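PDB 4XRI: putative uncharacterized protein from Chaetomium thermophilum, which is an importin beta, a flexible nuclear transport receptor that carries protein cargo into the nucleus and probably binds a small GTPase. Local coordinates for residues Glu107-Pro112 and Lys156-Thr161; Ser793-Leu798 and Asp833-Asp838. The protein carries 2 engineered substitutions. One frame throughout, in Å; residues are numbered along the deposited sequence.

Interaction 1: residues Glu107-Pro112 and Lys156-Thr161; sequences ETLASP and KQASLT. Engineered in segment 107-112: P112 (natural residue Ser).
L109 and A158 bring the two backbones together, with their CA atoms 5.4 Å apart. The contact belongs to the stacked helices of the importin-beta HEAT-repeat solenoid. Segment 107-112 runs from helix 95-108 into a turn; segment 156-161 is a piece from within helix 153-168. T108 to S111 form a type I beta turn, closed by the bond from S111 N to T108 O. L109 sits inside this turn, and its side chain and carbonyl both meet the helix. No hydrogen bond joins the two segments. P112, an engineered residue that is serine in the natural protein, takes no part in the contact.

A158 and S159 receive the leucine. With chi1 at -67°, the L109 side chain is turned opposite its own carbonyl carbon, and its two methyls part over these neighbouring residues of the helix. CD2 of L109 packs on A158 CB at 3.8 Å. CD1 of L109 comes to 3.5 Å from S159 OG. That hydroxyl is bonded back to Q155 O in its own helix, so the methyl meets an oxygen that already has a partner. L109 also touches A120 and I124 of helix 114-131 and L144 of helix 140-150. The leucine thus fills a buried junction of several helices. A glycerol molecule, probably from the crystallisation liquor, lies near the side chain of A158.

The methyl of A158 also touches the main chain of the turn. Its small size probably helps the turn come this close to the helix backbone. A158 CB lies 3.4 Å from L109 O.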
ATOM      1  N   GLU A 107       1.060  13.196  40.397  1.00 36.61           N
ATOM      2  CA  GLU A 107       2.085  13.960  41.096  1.00 36.04           C
ATOM      3  C   GLU A 107       3.414  13.983  40.338  1.00 36.74           C
ATOM      4  O   GLU A 107       4.167  14.953  40.422  1.00 38.83           O
ATOM      5  CB  GLU A 107       2.288  13.398  42.506  1.00 38.44           C
ATOM      6  CG  GLU A 107       1.138  13.705  43.454  1.00 39.16           C
ATOM      7  CD  GLU A 107       1.162  12.864  44.718  1.00 56.48           C
ATOM      8  OE1 GLU A 107       0.276  13.058  45.577  1.00 60.44           O
ATOM      9  OE2 GLU A 107       2.060  12.006  44.852  1.00 56.04           O
ATOM     10  N   THR A 108       3.682  12.923  39.582  1.00 37.46           N
ATOM     11  CA  THR A 108       4.940  12.781  38.851  1.00 35.53           C
ATOM     12  C   THR A 108       5.035  13.778  37.687  1.00 39.35           C
ATOM     13  O   THR A 108       6.126  14.076  37.192  1.00 41.37           O
ATOM     14  CB  THR A 108       5.103  11.332  38.329  1.00 44.65           C
ATOM     15  OG1 THR A 108       5.047  10.420  39.433  1.00 44.00           O
ATOM     16  CG2 THR A 108       6.432  11.133  37.602  1.00 39.18           C
ATOM     17  N   LEU A 109       3.891  14.310  37.263  1.00 37.39           N
ATOM     18  CA  LEU A 109       3.866  15.331  36.216  1.00 38.34           C
ATOM     19  C   LEU A 109       4.709  16.551  36.587  1.00 38.89           C
ATOM     20  O   LEU A 109       5.225  17.250  35.715  1.00 37.63           O
ATOM     21  CB  LEU A 109       2.433  15.779  35.929  1.00 38.79           C
ATOM     22  CG  LEU A 109       1.453  14.785  35.302  1.00 36.36           C
ATOM     23  CD1 LEU A 109       0.126  15.480  35.035  1.00 33.78           C
ATOM     24  CD2 LEU A 109       2.020  14.190  34.021  1.00 38.78           C
ATOM     25  N   ALA A 110       4.842  16.797  37.886  1.00 36.61           N
ATOM     26  CA  ALA A 110       5.542  17.976  38.382  1.00 36.88           C
ATOM     27  C   ALA A 110       7.054  17.772  38.449  1.00 40.35           C
ATOM     28  O   ALA A 110       7.801  18.717  38.703  1.00 40.91           O
ATOM     29  CB  ALA A 110       5.005  18.362  39.753  1.00 40.24           C
ATOM     30  N   SER A 111       7.497  16.538  38.226  1.00 39.79           N
ATOM     31  CA  SER A 111       8.915  16.197  38.308  1.00 35.81           C
ATOM     32  C   SER A 111       9.771  17.023  37.354  1.00 41.21           C
ATOM     33  O   SER A 111       9.418  17.192  36.190  1.00 40.07           O
ATOM     34  CB  SER A 111       9.122  14.707  38.020  1.00 37.96           C
ATOM     35  OG  SER A 111      10.502  14.380  38.035  1.00 42.21           O
ATOM     36  N   PRO A 112      10.906  17.540  37.852  1.00 38.71           N
ATOM     37  CA  PRO A 112      11.860  18.282  37.021  1.00 40.31           C
ATOM     38  C   PRO A 112      12.564  17.375  36.015  1.00 43.83           C
ATOM     39  O   PRO A 112      13.216  17.867  35.096  1.00 44.60           O
ATOM     40  CB  PRO A 112      12.851  18.853  38.042  1.00 43.91           C
ATOM     41  CG  PRO A 112      12.763  17.934  39.199  1.00 45.09           C
ATOM     42  CD  PRO A 112      11.326  17.495  39.261  1.00 35.48           C
ATOM     43  N   LYS A 156       3.679  22.103  33.908  1.00 39.54           N
ATOM     44  CA  LYS A 156       2.979  22.651  32.751  1.00 46.62           C
ATOM     45  C   LYS A 156       3.239  21.811  31.506  1.00 40.82           C
ATOM     46  O   LYS A 156       2.302  21.371  30.841  1.00 42.44           O
ATOM     47  CB  LYS A 156       3.399  24.099  32.496  1.00 42.72           C
ATOM     48  CG  LYS A 156       2.674  25.126  33.339  1.00 50.98           C
ATOM     49  CD  LYS A 156       2.956  26.532  32.829  1.00 49.08           C
ATOM     50  CE  LYS A 156       2.091  27.566  33.524  1.00 54.99           C
ATOM     51  NZ  LYS A 156       2.169  28.891  32.849  1.00 64.41           N
ATOM     52  N   GLN A 157       4.518  21.604  31.202  1.00 39.64           N
ATOM     53  CA  GLN A 157       4.941  20.798  30.060  1.00 41.17           C
ATOM     54  C   GLN A 157       4.240  19.448  30.013  1.00 44.63           C
ATOM     55  O   GLN A 157       3.611  19.094  29.014  1.00 39.23           O
ATOM     56  CB  GLN A 157       6.452  20.563  30.098  1.00 34.99           C
ATOM     57  CG  GLN A 157       7.327  21.778  29.884  1.00 47.69           C
ATOM     58  CD  GLN A 157       8.803  21.430  29.975  1.00 56.39           C
ATOM     59  OE1 GLN A 157       9.451  21.691  30.986  1.00 60.95           O
ATOM     60  NE2 GLN A 157       9.335  20.821  28.922  1.00 61.16           N
ATOM     61  N   ALA A 158       4.359  18.703  31.109  1.00 37.98           N
ATOM     62  CA  ALA A 158       3.875  17.330  31.186  1.00 38.24           C
ATOM     63  C   ALA A 158       2.353  17.251  31.157  1.00 37.33           C
ATOM     64  O   ALA A 158       1.785  16.311  30.601  1.00 37.82           O
ATOM     65  CB  ALA A 158       4.413  16.657  32.444  1.00 36.39           C
ATOM     66  N   SER A 159       1.696  18.237  31.757  1.00 34.15           N
ATOM     67  CA  SER A 159       0.238  18.260  31.791  1.00 35.31           C
ATOM     68  C   SER A 159      -0.324  18.620  30.423  1.00 37.61           C
ATOM     69  O   SER A 159      -1.352  18.088  30.008  1.00 35.61           O
ATOM     70  CB  SER A 159      -0.265  19.242  32.847  1.00 40.90           C
ATOM     71  OG  SER A 159       0.212  18.873  34.127  1.00 37.15           O
ATOM     72  N   LEU A 160       0.356  19.528  29.732  1.00 36.47           N
ATOM     73  CA  LEU A 160       0.012  19.845  28.352  1.00 43.43           C
ATOM     74  C   LEU A 160       0.161  18.602  27.488  1.00 37.94           C
ATOM     75  O   LEU A 160      -0.683  18.309  26.644  1.00 41.07           O
ATOM     76  CB  LEU A 160       0.895  20.976  27.820  1.00 39.29           C
ATOM     77  CG  LEU A 160       0.546  22.378  28.315  1.00 41.25           C
ATOM     78  CD1 LEU A 160       1.670  23.349  27.996  1.00 39.12           C
ATOM     79  CD2 LEU A 160      -0.761  22.839  27.689  1.00 44.09           C
ATOM     80  N   THR A 161       1.244  17.871  27.727  1.00 36.34           N
ATOM     81  CA  THR A 161       1.532  16.638  27.007  1.00 37.95           C
ATOM     82  C   THR A 161       0.464  15.577  27.269  1.00 43.17           C
ATOM     83  O   THR A 161       0.047  14.859  26.356  1.00 43.54           O
ATOM     84  CB  THR A 161       2.917  16.089  27.403  1.00 33.88           C
ATOM     85  OG1 THR A 161       3.930  17.036  27.037  1.00 41.57           O
ATOM     86  CG2 THR A 161       3.196  14.779  26.702  1.00 33.03           C
TER

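Interaction 2: residues Ser793-Leu798 and Asp833-Asp838; sequences SIFALL and DAFRQD
F795 points its ring from helix 791-802 at A834 and F835 of the short helix 832-835. This apolar contact lies between helices near the C-terminal end of the HEAT-repeat solenoid. With chi1 at -83°, CG of F795 stands opposite its own carbonyl carbon, which carries the ring out to both partners. The methyl of A834 sits over one face, in a CH-pi contact, with its CB 3.9 Å from the centroid of the F795 ring. It is shifted toward the rim that carries CZ.

The same rim meets F835. The two rings form an offset edge-to-face pair, with the edge of F795 turned to the face of F835. Their planes stand at 63°. The closest atoms are F795 CZ and F835 CE2, at 3.7 Å. F835 also touches I819 of helix 809-825, while F795 reaches L831 and I840. A leucine here has no ring, so the F835 face would probably be left without its edge-on partner and the A834 methyl without an aromatic face to pack on.

Q837 occupies the N-cap position of the next helix. Its side chain folds back, and NE2 gives a nearly straight bond (172°) of 2.9 Å to A834 O.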
ATOM      1  N   SER A 793     -32.417 -18.456  -5.005  1.00 47.10           N
ATOM      2  CA  SER A 793     -31.330 -17.904  -4.205  1.00 48.44           C
ATOM      3  C   SER A 793     -30.347 -17.128  -5.075  1.00 50.55           C
ATOM      4  O   SER A 793     -29.688 -16.201  -4.608  1.00 51.40           O
ATOM      5  CB  SER A 793     -30.597 -19.015  -3.454  1.00 40.83           C
ATOM      6  OG  SER A 793     -29.963 -19.903  -4.358  1.00 51.00           O
ATOM      7  N   ILE A 794     -30.250 -17.510  -6.345  1.00 48.18           N
ATOM      8  CA  ILE A 794     -29.374 -16.811  -7.277  1.00 43.36           C
ATOM      9  C   ILE A 794     -29.927 -15.422  -7.586  1.00 45.71           C
ATOM     10  O   ILE A 794     -29.190 -14.436  -7.577  1.00 45.79           O
ATOM     11  CB  ILE A 794     -29.197 -17.595  -8.589  1.00 46.88           C
ATOM     12  CG1 ILE A 794     -28.577 -18.966  -8.313  1.00 39.61           C
ATOM     13  CG2 ILE A 794     -28.332 -16.809  -9.564  1.00 44.43           C
ATOM     14  CD1 ILE A 794     -28.367 -19.799  -9.560  1.00 39.74           C
ATOM     15  N   PHE A 795     -31.228 -15.355  -7.856  1.00 40.25           N
ATOM     16  CA  PHE A 795     -31.898 -14.079  -8.086  1.00 45.89           C
ATOM     17  C   PHE A 795     -31.802 -13.180  -6.861  1.00 51.08           C
ATOM     18  O   PHE A 795     -31.637 -11.964  -6.980  1.00 51.35           O
ATOM     19  CB  PHE A 795     -33.368 -14.294  -8.452  1.00 50.19           C
ATOM     20  CG  PHE A 795     -33.595 -14.601  -9.904  1.00 56.31           C
ATOM     21  CD1 PHE A 795     -33.793 -15.903 -10.330  1.00 55.15           C
ATOM     22  CD2 PHE A 795     -33.615 -13.584 -10.843  1.00 57.02           C
ATOM     23  CE1 PHE A 795     -34.007 -16.184 -11.665  1.00 56.07           C
ATOM     24  CE2 PHE A 795     -33.828 -13.860 -12.179  1.00 54.16           C
ATOM     25  CZ  PHE A 795     -34.022 -15.162 -12.591  1.00 51.06           C
ATOM     26  N   ALA A 796     -31.910 -13.792  -5.685  1.00 52.91           N
ATOM     27  CA  ALA A 796     -31.829 -13.070  -4.420  1.00 50.39           C
ATOM     28  C   ALA A 796     -30.506 -12.320  -4.305  1.00 47.48           C
ATOM     29  O   ALA A 796     -30.476 -11.142  -3.948  1.00 50.68           O
ATOM     30  CB  ALA A 796     -31.999 -14.027  -3.250  1.00 43.87           C
ATOM     31  N   LEU A 797     -29.417 -13.012  -4.620  1.00 45.51           N
ATOM     32  CA  LEU A 797     -28.092 -12.409  -4.591  1.00 44.19           C
ATOM     33  C   LEU A 797     -27.949 -11.328  -5.654  1.00 50.30           C
ATOM     34  O   LEU A 797     -27.399 -10.258  -5.390  1.00 48.27           O
ATOM     35  CB  LEU A 797     -27.017 -13.476  -4.783  1.00 45.18           C
ATOM     36  CG  LEU A 797     -25.585 -12.965  -4.944  1.00 46.34           C
ATOM     37  CD1 LEU A 797     -25.184 -12.078  -3.772  1.00 48.06           C
ATOM     38  CD2 LEU A 797     -24.647 -14.137  -5.063  1.00 45.03           C
ATOM     39  N   LEU A 798     -28.442 -11.619  -6.856  1.00 45.19           N
ATOM     40  CA  LEU A 798     -28.449 -10.647  -7.947  1.00 48.33           C
ATOM     41  C   LEU A 798     -29.096  -9.338  -7.509  1.00 49.91           C
ATOM     42  O   LEU A 798     -28.589  -8.253  -7.797  1.00 52.52           O
ATOM     43  CB  LEU A 798     -29.186 -11.208  -9.167  1.00 45.32           C
ATOM     44  CG  LEU A 798     -28.460 -12.242 -10.027  1.00 44.14           C
ATOM     45  CD1 LEU A 798     -29.414 -12.811 -11.073  1.00 41.74           C
ATOM     46  CD2 LEU A 798     -27.248 -11.619 -10.696  1.00 40.08           C
ATOM     47  N   ASP A 833     -41.220 -14.403 -15.503  1.00 77.69           N
ATOM     48  CA  ASP A 833     -41.710 -13.633 -14.363  1.00 80.78           C
ATOM     49  C   ASP A 833     -40.579 -12.936 -13.619  1.00 72.02           C
ATOM     50  O   ASP A 833     -40.631 -11.732 -13.366  1.00 65.73           O
ATOM     51  CB  ASP A 833     -42.476 -14.537 -13.396  1.00 92.08           C
ATOM     52  CG  ASP A 833     -43.805 -14.995 -13.954  1.00107.57           C
ATOM     53  OD1 ASP A 833     -44.290 -14.366 -14.918  1.00111.76           O
ATOM     54  OD2 ASP A 833     -44.363 -15.980 -13.428  1.00110.51           O
ATOM     55  N   ALA A 834     -39.558 -13.707 -13.264  1.00 72.64           N
ATOM     56  CA  ALA A 834     -38.437 -13.181 -12.497  1.00 65.82           C
ATOM     57  C   ALA A 834     -37.600 -12.192 -13.306  1.00 68.64           C
ATOM     58  O   ALA A 834     -36.924 -11.335 -12.737  1.00 74.96           O
ATOM     59  CB  ALA A 834     -37.562 -14.324 -11.993  1.00 62.32           C
ATOM     60  N   PHE A 835     -37.646 -12.310 -14.629  1.00 64.79           N
ATOM     61  CA  PHE A 835     -36.833 -11.462 -15.497  1.00 70.34           C
ATOM     62  C   PHE A 835     -37.488 -10.119 -15.800  1.00 79.07           C
ATOM     63  O   PHE A 835     -36.800  -9.108 -15.944  1.00 82.53           O
ATOM     64  CB  PHE A 835     -36.524 -12.191 -16.807  1.00 71.99           C
ATOM     65  CG  PHE A 835     -35.386 -13.168 -16.702  1.00 69.02           C
ATOM     66  CD1 PHE A 835     -35.482 -14.427 -17.270  1.00 75.54           C
ATOM     67  CD2 PHE A 835     -34.217 -12.824 -16.040  1.00 62.61           C
ATOM     68  CE1 PHE A 835     -34.438 -15.328 -17.176  1.00 72.60           C
ATOM     69  CE2 PHE A 835     -33.168 -13.720 -15.944  1.00 65.19           C
ATOM     70  CZ  PHE A 835     -33.279 -14.974 -16.514  1.00 66.26           C
ATOM     71  N   ARG A 836     -38.815 -10.108 -15.887  1.00 76.36           N
ATOM     72  CA  ARG A 836     -39.547  -8.889 -16.222  1.00 83.12           C
ATOM     73  C   ARG A 836     -39.642  -7.941 -15.030  1.00 81.96           C
ATOM     74  O   ARG A 836     -40.177  -6.838 -15.151  1.00 86.64           O
ATOM     75  CB  ARG A 836     -40.948  -9.228 -16.738  1.00 89.00           C
ATOM     76  CG  ARG A 836     -41.808  -9.994 -15.748  1.00 93.90           C
ATOM     77  CD  ARG A 836     -43.165 -10.339 -16.338  1.00 98.01           C
ATOM     78  NE  ARG A 836     -43.925 -11.230 -15.466  1.00 98.15           N
ATOM     79  CZ  ARG A 836     -45.238 -11.416 -15.550  1.00 99.38           C
ATOM     80  NH1 ARG A 836     -45.846 -12.246 -14.715  1.00 99.75           N
ATOM     81  NH2 ARG A 836     -45.945 -10.765 -16.466  1.00100.45           N
ATOM     82  N   GLN A 837     -39.130  -8.375 -13.880  1.00 83.84           N
ATOM     83  CA  GLN A 837     -39.049  -7.511 -12.707  1.00 76.83           C
ATOM     84  C   GLN A 837     -38.214  -6.280 -13.032  1.00 79.26           C
ATOM     85  O   GLN A 837     -37.272  -6.349 -13.824  1.00 79.95           O
ATOM     86  CB  GLN A 837     -38.456  -8.260 -11.512  1.00 73.15           C
ATOM     87  CG  GLN A 837     -39.401  -9.257 -10.866  1.00 71.23           C
ATOM     88  CD  GLN A 837     -38.763  -9.986  -9.700  1.00 71.91           C
ATOM     89  OE1 GLN A 837     -39.088  -9.731  -8.540  1.00 72.67           O
ATOM     90  NE2 GLN A 837     -37.848 -10.898 -10.003  1.00 69.05           N
ATOM     91  N   ASP A 838     -38.563  -5.155 -12.420  1.00 82.69           N
ATOM     92  CA  ASP A 838     -37.964  -3.876 -12.781  1.00 77.24           C
ATOM     93  C   ASP A 838     -36.510  -3.736 -12.342  1.00 64.24           C
ATOM     94  O   ASP A 838     -35.715  -3.091 -13.028  1.00 60.29           O
ATOM     95  CB  ASP A 838     -38.786  -2.729 -12.196  1.00 85.01           C
ATOM     96  CG  ASP A 838     -40.174  -2.642 -12.799  1.00 92.13           C
ATOM     97  OD1 ASP A 838     -40.323  -2.972 -13.994  1.00 92.43           O
ATOM     98  OD2 ASP A 838     -41.116  -2.249 -12.077  1.00 94.90           O
TER

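From the N terminus, the chain leaves helix 95-108 through the turn of segment 107-112. It then runs through helices 114-131 and 140-150 and reaches helix 153-168, where interaction 1 closes a loop of 43 intervening residues. Interaction 2 opens much later, at helix 791-802. The chain passes through helix 809-825 and returns at helix 832-835, closing a loop of 34 residues. The two loops follow in series and neither nest nor cross. The centres of interaction 1 and interaction 2 are about 66 Å apart. The nearest atoms of interaction 1 and interaction 2 are about 48 Å apart. Each contact ties helices close in sequence, one near each end of the solenoid.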